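Local coordinates for extracellular solute-binding protein, family 5 (PDB 6WM6) that binds EDTA and other aminopolycarboxylates in the periplasm, probably as the substrate-capturing component of an ABC uptake system, at residues T77-P82 with L252-I257; R408-P413 with D447-G452; N459-Q464 with Q481-F486; L543-N546 with G551-Y554. All blocks are in the same frame, centred on the assembly; numbering follows the deposited sequence.

Contact 1: residues T77-P82 with L252-I257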
# COMPACT_ATOMS: atom_id res chain seq x y z
N THR A 77 13.82 4.37 -4.18
CA THR A 77 14.44 5.32 -3.26
C THR A 77 14.64 4.76 -1.85
O THR A 77 15.39 5.37 -1.08
CB THR A 77 13.74 6.69 -3.21
OG1 THR A 77 12.40 6.61 -2.71
CG2 THR A 77 13.71 7.33 -4.60
N LEU A 78 14.04 3.63 -1.51
CA LEU A 78 14.36 2.99 -0.23
C LEU A 78 15.85 2.80 0.00
O LEU A 78 16.29 2.96 1.16
CB LEU A 78 13.59 1.67 -0.04
CG LEU A 78 12.21 1.81 0.57
CD1 LEU A 78 11.45 0.50 0.38
CD2 LEU A 78 12.24 2.21 2.03
N PRO A 79 16.67 2.49 -1.01
CA PRO A 79 18.12 2.33 -0.76
C PRO A 79 18.86 3.61 -0.45
O PRO A 79 20.01 3.52 -0.02
CB PRO A 79 18.63 1.71 -2.07
CG PRO A 79 17.41 1.06 -2.67
CD PRO A 79 16.29 2.02 -2.34
N ILE A 80 18.25 4.78 -0.66
CA ILE A 80 18.92 6.05 -0.42
C ILE A 80 18.31 6.88 0.70
O ILE A 80 18.96 7.81 1.20
CB ILE A 80 19.05 6.89 -1.71
CG1 ILE A 80 17.76 7.63 -2.03
CG2 ILE A 80 19.46 6.01 -2.88
CD1 ILE A 80 17.89 8.61 -3.18
N VAL A 81 17.09 6.60 1.12
CA VAL A 81 16.37 7.44 2.08
C VAL A 81 16.39 6.75 3.44
O VAL A 81 15.98 5.58 3.53
CB VAL A 81 14.92 7.66 1.61
CG1 VAL A 81 14.12 8.37 2.70
CG2 VAL A 81 14.88 8.46 0.34
N PRO A 82 16.84 7.40 4.50
CA PRO A 82 16.81 6.77 5.83
C PRO A 82 15.42 6.89 6.45
O PRO A 82 14.68 7.85 6.19
CB PRO A 82 17.85 7.55 6.63
CG PRO A 82 18.04 8.83 5.92
CD PRO A 82 17.52 8.72 4.52
N LEU A 252 23.50 -1.82 -8.01
CA LEU A 252 22.10 -2.21 -7.88
C LEU A 252 21.34 -1.39 -8.91
O LEU A 252 21.42 -0.15 -8.91
CB LEU A 252 21.59 -1.90 -6.47
CG LEU A 252 20.09 -2.08 -6.26
CD1 LEU A 252 19.67 -3.52 -6.52
CD2 LEU A 252 19.74 -1.65 -4.83
N LYS A 253 20.65 -2.07 -9.81
CA LYS A 253 20.00 -1.42 -10.93
C LYS A 253 18.50 -1.69 -10.90
O LYS A 253 18.07 -2.79 -10.54
CB LYS A 253 20.57 -1.94 -12.26
CG LYS A 253 22.00 -1.47 -12.51
CD LYS A 253 22.65 -2.17 -13.68
CE LYS A 253 24.00 -1.54 -13.96
NZ LYS A 253 24.72 -2.26 -15.04
N PHE A 254 17.71 -0.68 -11.28
CA PHE A 254 16.27 -0.83 -11.48
C PHE A 254 15.99 -0.58 -12.95
O PHE A 254 16.23 0.53 -13.45
CB PHE A 254 15.52 0.12 -10.57
CG PHE A 254 15.69 -0.19 -9.11
CD1 PHE A 254 14.97 -1.21 -8.52
CD2 PHE A 254 16.59 0.53 -8.35
CE1 PHE A 254 15.12 -1.51 -7.19
CE2 PHE A 254 16.74 0.24 -6.99
CZ PHE A 254 16.02 -0.77 -6.42
N ARG A 255 15.55 -1.62 -13.65
CA ARG A 255 15.28 -1.56 -15.07
C ARG A 255 13.79 -1.32 -15.28
O ARG A 255 12.96 -2.08 -14.77
CB ARG A 255 15.70 -2.87 -15.72
CG ARG A 255 15.38 -2.98 -17.21
CD ARG A 255 16.38 -2.25 -18.07
NE ARG A 255 16.19 -2.60 -19.48
CZ ARG A 255 15.61 -1.82 -20.39
NH1 ARG A 255 15.16 -0.62 -20.06
NH2 ARG A 255 15.47 -2.26 -21.64
N ILE A 256 13.46 -0.29 -16.05
CA ILE A 256 12.07 0.08 -16.28
C ILE A 256 11.50 -0.78 -17.40
O ILE A 256 11.99 -0.72 -18.53
CB ILE A 256 11.97 1.59 -16.59
CG1 ILE A 256 12.41 2.38 -15.34
CG2 ILE A 256 10.56 1.96 -17.02
CD1 ILE A 256 13.03 3.72 -15.64
N ILE A 257 10.47 -1.56 -17.07
CA ILE A 257 9.74 -2.41 -18.02
C ILE A 257 8.26 -2.12 -17.75
O ILE A 257 7.65 -2.73 -16.85
CB ILE A 257 10.05 -3.90 -17.85
CG1 ILE A 257 11.55 -4.15 -17.99
CG2 ILE A 257 9.27 -4.74 -18.87
CD1 ILE A 257 11.96 -5.59 -17.75
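The ring of Phe254 meets Pro79 at its edge: Pro79 CG lies near the ring plane, 4.4 Å from Phe254 CZ, while Leu235 and Val54, from the strands flanking 252-256 in the sheet, also touch the phenyl group. The strand lies inside the mixed β-sheet 49-54/251-256/232-237/222-228 of a family 5 solute-binding protein, a member of the periplasmic binding protein clan, and the contact illustrates how a loop can meet one strand of a sheet through a single proline. Side chains along the strand alternate. Leu252 and Phe254 point toward the loop, whereas Lys253 and Arg255 turn to the other face of the sheet, where Lys253 forms a salt bridge with Glu49.

The loop presents Pro79 from a tight turn. Ile80 N bonds to Thr77 O at 3.0 Å, with Leu78 and Pro79 at the two corners of a type I β-turn that directly follows helix 71-77. Thr77 OG1 bonds back to Val73 O in that helix. Backbone hydrogen bonds between Pro79 and Tyr222 and between Ile80 and Gly219 tie the turn to the beginning of strand 222-228 and the residues before it, so the proline is located by main-chain bonds and its ring adds apolar contact. Only 84 Å² is buried between the two segments, yet all three touching residues are buried within the protein.

Leu252 makes the second touch. Its CG is anti to the backbone N (chi1 172°), and its side chain crosses the proline ring at about a right angle, with Leu252 CD2 coming to 4.2 Å from Pro79 CG.

Contact 2: residues R408-P413 with D447-G452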
# COMPACT_ATOMS: atom_id res chain seq x y z
N ARG A 408 -23.12 0.45 -14.51
CA ARG A 408 -21.77 0.67 -15.02
C ARG A 408 -20.79 0.14 -13.98
O ARG A 408 -20.70 0.68 -12.88
CB ARG A 408 -21.55 2.16 -15.25
CG ARG A 408 -22.45 2.73 -16.35
CD ARG A 408 -22.66 4.24 -16.16
NE ARG A 408 -23.28 4.57 -14.89
CZ ARG A 408 -23.38 5.80 -14.40
NH1 ARG A 408 -22.91 6.82 -15.08
NH2 ARG A 408 -23.97 6.01 -13.22
N LEU A 409 -20.07 -0.93 -14.34
CA LEU A 409 -19.10 -1.58 -13.47
C LEU A 409 -17.73 -1.36 -14.08
O LEU A 409 -17.41 -1.92 -15.12
CB LEU A 409 -19.44 -3.06 -13.33
CG LEU A 409 -18.41 -3.98 -12.66
CD1 LEU A 409 -17.81 -3.37 -11.41
CD2 LEU A 409 -19.09 -5.31 -12.35
N SER A 410 -16.94 -0.49 -13.45
CA SER A 410 -15.62 -0.13 -13.96
C SER A 410 -14.52 -0.75 -13.11
O SER A 410 -14.71 -1.11 -11.93
CB SER A 410 -15.44 1.39 -14.05
OG SER A 410 -15.49 2.00 -12.78
N PHE A 411 -13.34 -0.87 -13.72
CA PHE A 411 -12.18 -1.42 -13.04
C PHE A 411 -10.93 -1.02 -13.82
O PHE A 411 -10.98 -0.90 -15.04
CB PHE A 411 -12.28 -2.94 -12.91
CG PHE A 411 -12.65 -3.65 -14.17
CD1 PHE A 411 -13.98 -3.82 -14.50
CD2 PHE A 411 -11.68 -4.15 -15.02
CE1 PHE A 411 -14.34 -4.48 -15.66
CE2 PHE A 411 -12.04 -4.81 -16.19
CZ PHE A 411 -13.37 -4.98 -16.50
N PRO A 412 -9.82 -0.80 -13.14
CA PRO A 412 -8.59 -0.37 -13.82
C PRO A 412 -7.97 -1.52 -14.58
O PRO A 412 -8.21 -2.70 -14.26
CB PRO A 412 -7.70 0.08 -12.65
CG PRO A 412 -8.13 -0.79 -11.50
CD PRO A 412 -9.63 -0.94 -11.68
N PRO A 413 -7.14 -1.24 -15.57
CA PRO A 413 -6.43 -2.31 -16.27
C PRO A 413 -5.25 -2.84 -15.46
O PRO A 413 -4.81 -2.24 -14.49
CB PRO A 413 -5.95 -1.63 -17.56
CG PRO A 413 -5.81 -0.20 -17.19
CD PRO A 413 -6.86 0.09 -16.13
N ASP A 447 -8.77 7.53 -9.30
CA ASP A 447 -8.57 8.98 -9.38
C ASP A 447 -9.61 9.64 -10.27
O ASP A 447 -9.95 10.83 -10.07
CB ASP A 447 -7.18 9.28 -9.96
CG ASP A 447 -6.10 9.32 -8.91
OD1 ASP A 447 -6.42 9.22 -7.70
OD2 ASP A 447 -4.91 9.47 -9.29
N TYR A 448 -10.10 8.93 -11.28
CA TYR A 448 -11.02 9.51 -12.26
C TYR A 448 -12.49 9.19 -11.96
O TYR A 448 -13.36 9.60 -12.73
CB TYR A 448 -10.65 9.04 -13.66
CG TYR A 448 -9.31 9.58 -14.13
CD1 TYR A 448 -8.87 10.84 -13.75
CD2 TYR A 448 -8.48 8.83 -14.95
CE1 TYR A 448 -7.66 11.35 -14.17
CE2 TYR A 448 -7.25 9.32 -15.38
CZ TYR A 448 -6.85 10.59 -14.99
OH TYR A 448 -5.65 11.10 -15.40
N LEU A 449 -12.79 8.52 -10.85
CA LEU A 449 -14.18 8.29 -10.50
C LEU A 449 -14.90 9.61 -10.25
O LEU A 449 -14.34 10.55 -9.67
CB LEU A 449 -14.29 7.42 -9.24
CG LEU A 449 -13.87 5.96 -9.38
CD1 LEU A 449 -13.77 5.31 -8.00
CD2 LEU A 449 -14.85 5.20 -10.26
N LEU A 450 -16.16 9.67 -10.67
CA LEU A 450 -17.04 10.80 -10.43
C LEU A 450 -18.38 10.27 -9.93
O LEU A 450 -18.78 9.16 -10.26
CB LEU A 450 -17.31 11.58 -11.72
CG LEU A 450 -16.08 12.15 -12.42
CD1 LEU A 450 -16.47 12.60 -13.83
CD2 LEU A 450 -15.49 13.30 -11.64
N SER A 451 -19.09 11.10 -9.15
CA SER A 451 -20.41 10.69 -8.71
C SER A 451 -21.27 10.27 -9.88
O SER A 451 -22.16 9.41 -9.74
CB SER A 451 -21.10 11.81 -7.94
OG SER A 451 -20.43 12.10 -6.74
N GLY A 452 -21.06 10.87 -11.05
CA GLY A 452 -21.85 10.60 -12.21
C GLY A 452 -21.39 9.59 -13.22
O GLY A 452 -22.11 9.38 -14.20
O HOH W 1 -24.14 7.57 -11.10
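Arg408 reaches over to the backbone of Gly452 by bending its side chain at chi3 (-60°), which turns the guanidinium toward the 447-452 loop. Its NH1 donates to Gly452 O at 2.8 Å. The bond is moderately straight, 148° at the hydrogen, and the nitrogen sits above the carbonyl plane, 39° out of it. A second link runs through water: Arg408 NH2 gives a 2.6 Å bond to a molecule lying in the guanidinium plane, and this water in turn donates to Ser451 O. With NE paired to Asp455 OD2, each guanidinium nitrogen has a partner. Were the arginine cut back to an alanine, Gly452 O would probably lose its donor, the carboxylate of Asp455 its positive mate, and the loop end would be freer to move.

Further along, Ser410 and Leu449 meet more loosely, Ser410 OG lying 4.1 Å from Leu449 CD2. The hydroxyl, set between its own backbone N and carbonyl carbon, is hydrogen-bonded to His457 ND1, so the leucine methyl merely lies beside it. The contact thus ties strand 407-410 to the loop that connects strands 436-439 and 456-462, its two parallel neighbours in the sheet, while helix 416-429 packs against Leu409 and Phe411.

Contact 3: residues N459-Q464 with Q481-F486. With SO4 (sulfate ion), chain C; SO4 (sulfate ion), chain B.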
# COMPACT_ATOMS: atom_id res chain seq x y z
N ASN A 459 -11.53 -2.55 -7.52
CA ASN A 459 -10.16 -2.05 -7.41
C ASN A 459 -9.57 -2.66 -6.13
O ASN A 459 -10.10 -3.64 -5.60
CB ASN A 459 -10.17 -0.51 -7.42
CG ASN A 459 -8.93 0.11 -8.00
OD1 ASN A 459 -7.81 -0.35 -7.78
ND2 ASN A 459 -9.11 1.21 -8.74
N TYR A 460 -8.46 -2.09 -5.65
CA TYR A 460 -7.88 -2.54 -4.40
C TYR A 460 -7.50 -1.34 -3.53
O TYR A 460 -7.20 -0.26 -4.05
CB TYR A 460 -6.65 -3.45 -4.60
CG TYR A 460 -5.43 -2.77 -5.21
CD1 TYR A 460 -4.49 -2.10 -4.43
CD2 TYR A 460 -5.23 -2.78 -6.58
CE1 TYR A 460 -3.40 -1.47 -4.99
CE2 TYR A 460 -4.12 -2.15 -7.15
CZ TYR A 460 -3.23 -1.50 -6.34
OH TYR A 460 -2.13 -0.85 -6.93
N PHE A 461 -7.52 -1.54 -2.23
CA PHE A 461 -6.94 -0.62 -1.26
C PHE A 461 -5.67 -1.25 -0.69
O PHE A 461 -5.57 -2.46 -0.55
CB PHE A 461 -7.91 -0.35 -0.11
CG PHE A 461 -8.93 0.73 -0.39
CD1 PHE A 461 -8.53 1.95 -0.86
CD2 PHE A 461 -10.29 0.50 -0.18
CE1 PHE A 461 -9.47 2.95 -1.10
CE2 PHE A 461 -11.21 1.50 -0.45
CZ PHE A 461 -10.80 2.71 -0.90
N SER A 462 -4.73 -0.41 -0.26
CA SER A 462 -3.47 -0.85 0.34
C SER A 462 -3.59 -0.62 1.85
O SER A 462 -3.62 0.53 2.32
CB SER A 462 -2.30 -0.03 -0.21
OG SER A 462 -2.18 -0.18 -1.61
N GLN A 463 -3.61 -1.69 2.62
CA GLN A 463 -3.72 -1.57 4.07
C GLN A 463 -2.40 -1.12 4.70
O GLN A 463 -1.31 -1.44 4.21
CB GLN A 463 -4.16 -2.90 4.69
CG GLN A 463 -4.21 -2.93 6.22
CD GLN A 463 -5.26 -2.01 6.81
OE1 GLN A 463 -5.37 -0.83 6.44
NE2 GLN A 463 -6.07 -2.55 7.72
N GLN A 464 -2.51 -0.38 5.80
CA GLN A 464 -1.40 0.12 6.59
C GLN A 464 -1.28 -0.66 7.90
O GLN A 464 -2.18 -1.38 8.35
CB GLN A 464 -1.61 1.61 6.88
CG GLN A 464 -1.61 2.45 5.63
CD GLN A 464 -2.02 3.88 5.90
OE1 GLN A 464 -2.00 4.34 7.06
NE2 GLN A 464 -2.38 4.61 4.84
N GLN A 481 -9.78 9.36 -0.41
CA GLN A 481 -10.18 8.04 -0.89
C GLN A 481 -11.60 7.64 -0.48
O GLN A 481 -11.92 6.45 -0.48
CB GLN A 481 -9.15 6.99 -0.45
CG GLN A 481 -7.76 7.24 -1.02
CD GLN A 481 -6.72 6.22 -0.58
OE1 GLN A 481 -6.78 5.70 0.54
NE2 GLN A 481 -5.76 5.94 -1.45
N ASN A 482 -12.49 8.61 -0.22
CA ASN A 482 -13.88 8.27 0.12
C ASN A 482 -14.69 8.34 -1.18
O ASN A 482 -15.51 9.23 -1.40
CB ASN A 482 -14.48 9.18 1.18
CG ASN A 482 -15.86 8.76 1.63
OD1 ASN A 482 -16.43 7.76 1.18
ND2 ASN A 482 -16.42 9.54 2.55
N TYR A 483 -14.44 7.37 -2.05
CA TYR A 483 -15.05 7.35 -3.37
C TYR A 483 -16.51 6.95 -3.37
O TYR A 483 -17.24 7.29 -4.29
CB TYR A 483 -14.30 6.36 -4.26
CG TYR A 483 -12.82 6.60 -4.37
CD1 TYR A 483 -12.35 7.75 -4.96
CD2 TYR A 483 -11.91 5.67 -3.91
CE1 TYR A 483 -10.99 7.99 -5.08
CE2 TYR A 483 -10.53 5.90 -4.02
CZ TYR A 483 -10.10 7.07 -4.61
OH TYR A 483 -8.74 7.33 -4.74
N PHE A 484 -16.95 6.22 -2.35
CA PHE A 484 -18.24 5.55 -2.37
C PHE A 484 -19.25 6.19 -1.45
O PHE A 484 -20.38 5.71 -1.36
CB PHE A 484 -18.04 4.05 -2.14
CG PHE A 484 -16.95 3.51 -3.04
CD1 PHE A 484 -17.10 3.60 -4.40
CD2 PHE A 484 -15.76 3.03 -2.52
CE1 PHE A 484 -16.10 3.19 -5.26
CE2 PHE A 484 -14.75 2.59 -3.37
CZ PHE A 484 -14.93 2.70 -4.75
N GLY A 485 -18.90 7.30 -0.80
CA GLY A 485 -19.89 8.15 -0.18
C GLY A 485 -20.24 7.87 1.26
O GLY A 485 -21.35 8.17 1.67
N PHE A 486 -19.31 7.33 2.05
CA PHE A 486 -19.54 7.22 3.48
C PHE A 486 -19.74 8.62 4.04
O PHE A 486 -19.06 9.57 3.65
CB PHE A 486 -18.40 6.49 4.19
CG PHE A 486 -18.33 5.02 3.86
CD1 PHE A 486 -19.13 4.11 4.52
CD2 PHE A 486 -17.49 4.58 2.86
CE1 PHE A 486 -19.09 2.76 4.19
CE2 PHE A 486 -17.44 3.24 2.53
CZ PHE A 486 -18.25 2.34 3.20
S SO4 C . -2.10 4.85 -1.03
O1 SO4 C . -0.85 4.83 -0.27
O2 SO4 C . -1.80 5.29 -2.39
O3 SO4 C . -2.66 3.50 -1.08
O4 SO4 C . -3.03 5.79 -0.41
S SO4 B . 0.49 1.74 -5.91
O1 SO4 B . 1.77 1.64 -5.20
O2 SO4 B . 0.72 1.56 -7.34
O3 SO4 B . -0.43 0.68 -5.42
O4 SO4 B . -0.09 3.05 -5.67
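Phe461 and Gln481 approach with their CA atoms 9.3 Å apart, too far for backbone pairing, so the Phe461 ring does the bridging between strand 459-462 and the irregular segment 481-486, its CZ 3.9 Å from Gln481 O. The strand belongs to the large mixed sheet of this periplasmic binding protein, where it runs between 305-311 and 407-410. The two side chains run alongside one another, pointing opposite ways; Phe461 CE1 lies 4.1 Å from Gln481 CB. The same CE1 reaches the edge of the Tyr483 ring, 4.3 Å from Tyr483 CE2. Phe308 stacks on Phe461 from the adjoining strand.

The loop supports its own aromatic groups. Gln481 CA covers one face of the Tyr483 ring toward its rim, and Tyr483 CB sits 3.6 Å above the centre of the Phe484 ring.

Two sulfate ions, probably from the crystallisation liquor, bind here. Tyr460 OH donates to O3 of one at 2.7 Å, whereas the weak bond of Gln481 NE2 to the other is doubtful, as is the pairing of Gln481 OE1 with Lys470, because that side chain has two conformers.

Asn482, the centre of an inverse γ-turn, fastens the loop to itself through both ends of its amide. Its OD1 accepts from Phe486 N on a lone pair at 3.0 Å, and Asn482 ND2 returns a 2.9 Å bond to Phe486 O, nearly straight at 159°.

Contact 4: residues L543-N546 with G551-Y554. With EDO (1,2-ethanediol), chain G.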
# COMPACT_ATOMS: atom_id res chain seq x y z
N LEU A 543 17.07 -11.59 -0.21
CA LEU A 543 15.96 -11.03 -0.97
C LEU A 543 14.71 -11.81 -0.61
O LEU A 543 14.63 -13.04 -0.85
CB LEU A 543 16.28 -11.15 -2.47
CG LEU A 543 15.12 -10.78 -3.41
CD1 LEU A 543 14.70 -9.33 -3.29
CD2 LEU A 543 15.53 -11.13 -4.85
N ARG A 544 13.73 -11.11 -0.06
CA ARG A 544 12.52 -11.80 0.34
C ARG A 544 11.33 -10.89 0.15
O ARG A 544 11.44 -9.66 0.12
CB ARG A 544 12.61 -12.30 1.78
CG ARG A 544 12.64 -11.19 2.85
CD ARG A 544 12.75 -11.77 4.25
NE ARG A 544 14.01 -12.47 4.42
CZ ARG A 544 15.14 -11.93 4.85
NH1 ARG A 544 15.21 -10.66 5.18
NH2 ARG A 544 16.22 -12.70 4.95
N ASP A 545 10.18 -11.52 0.06
CA ASP A 545 8.95 -10.75 -0.02
C ASP A 545 8.74 -9.98 1.27
O ASP A 545 9.06 -10.44 2.36
CB ASP A 545 7.76 -11.66 -0.27
CG ASP A 545 6.51 -10.92 -0.71
OD1 ASP A 545 6.60 -9.75 -1.13
OD2 ASP A 545 5.43 -11.56 -0.61
N ASN A 546 8.19 -8.79 1.13
CA ASN A 546 7.79 -7.93 2.25
C ASN A 546 6.43 -7.46 1.80
O ASN A 546 6.33 -6.47 1.08
CB ASN A 546 8.81 -6.81 2.43
CG ASN A 546 8.58 -6.00 3.68
OD1 ASN A 546 8.07 -6.52 4.67
ND2 ASN A 546 8.97 -4.74 3.66
N GLY A 551 7.62 -3.08 0.79
CA GLY A 551 8.02 -3.98 -0.26
C GLY A 551 9.42 -4.55 -0.11
O GLY A 551 10.14 -4.28 0.87
N PRO A 552 9.84 -5.37 -1.10
CA PRO A 552 11.09 -6.14 -0.98
C PRO A 552 12.34 -5.32 -0.82
O PRO A 552 13.34 -5.85 -0.31
CB PRO A 552 11.12 -6.98 -2.26
CG PRO A 552 9.72 -7.01 -2.75
CD PRO A 552 9.03 -5.74 -2.28
N ALA A 553 12.37 -4.07 -1.25
CA ALA A 553 13.56 -3.25 -1.11
C ALA A 553 13.73 -2.66 0.28
O ALA A 553 14.59 -1.79 0.48
CB ALA A 553 13.60 -2.15 -2.19
N TYR A 554 13.02 -3.17 1.26
CA TYR A 554 13.19 -2.70 2.64
C TYR A 554 14.56 -2.98 3.23
O TYR A 554 14.93 -2.32 4.22
CB TYR A 554 12.13 -3.31 3.57
CG TYR A 554 12.39 -4.72 4.05
CD1 TYR A 554 12.41 -5.80 3.18
CD2 TYR A 554 12.60 -4.96 5.42
CE1 TYR A 554 12.66 -7.09 3.66
CE2 TYR A 554 12.83 -6.26 5.88
CZ TYR A 554 12.85 -7.30 4.99
OH TYR A 554 13.10 -8.59 5.43
C1 EDO G . 16.85 -0.14 2.61
O1 EDO G . 16.87 -0.65 1.28
C2 EDO G . 18.26 -0.16 3.22
O2 EDO G . 18.71 -1.52 3.52
O HOH W 2 14.22 -8.39 0.50
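Arg544 NH1 donates to Tyr554 OH at 3.0 Å, nearly straight at 160°, and the hydroxyl lies in the guanidinium plane. The arginine is also anchored through NE to Val39 O. A second bond runs from Asn546 ND2 to Gly551 O, at 3.1 Å. This carbonyl is gripped twice, because Tyr554 N closes a type I β-turn by reaching it from the opposite face of its plane. A water accepts from Arg544 N and lies 2.8 Å from Pro552 O.

Packing fills in around these bonds. The Asn546 amide lies over one face of the Tyr554 ring, offset toward the rim with Asn546 CG 3.9 Å above the plane, and the two planes are 36° apart. Asn546 CG is anti to its own N (chi1 -172°), which brings the amide over the ring while ND2 also serves Val87 O. A leucine in place of Tyr554 would probably leave Arg544 NH1 without this acceptor and the Asn546 amide without its aromatic cover. Pro552 CB rests 3.6 Å from Arg544 O.

Both segments belong to one compact, buried loop between strands 540-541 and 560-561, and Leu543 and Pro552 press it onto Leu534 of strand 524-537.

The four contacts fall into two touching pairs; contacts 2 and 4 lie on opposite sides of the chain's centre, their centres about 31 Å apart. Contacts 1 and 4 adjoin, Leu78 CB packing on Ala553 O at 3.6 Å, and both are buried, yet their chemistry differs: contact 1 is purely apolar, contact 4 mixes direct and water-mediated hydrogen bonds with aromatic cover. Contacts 2 and 3 are partly buried and share one sheet, through neighbouring strands 407-410 and 456-462; Leu449 CD1 meets Tyr483 CB between them. Contact 2, nearer the surface, depends on a charged side chain gripping a carbonyl, whereas contact 3 relies on aromatic packing beside bound sulfates.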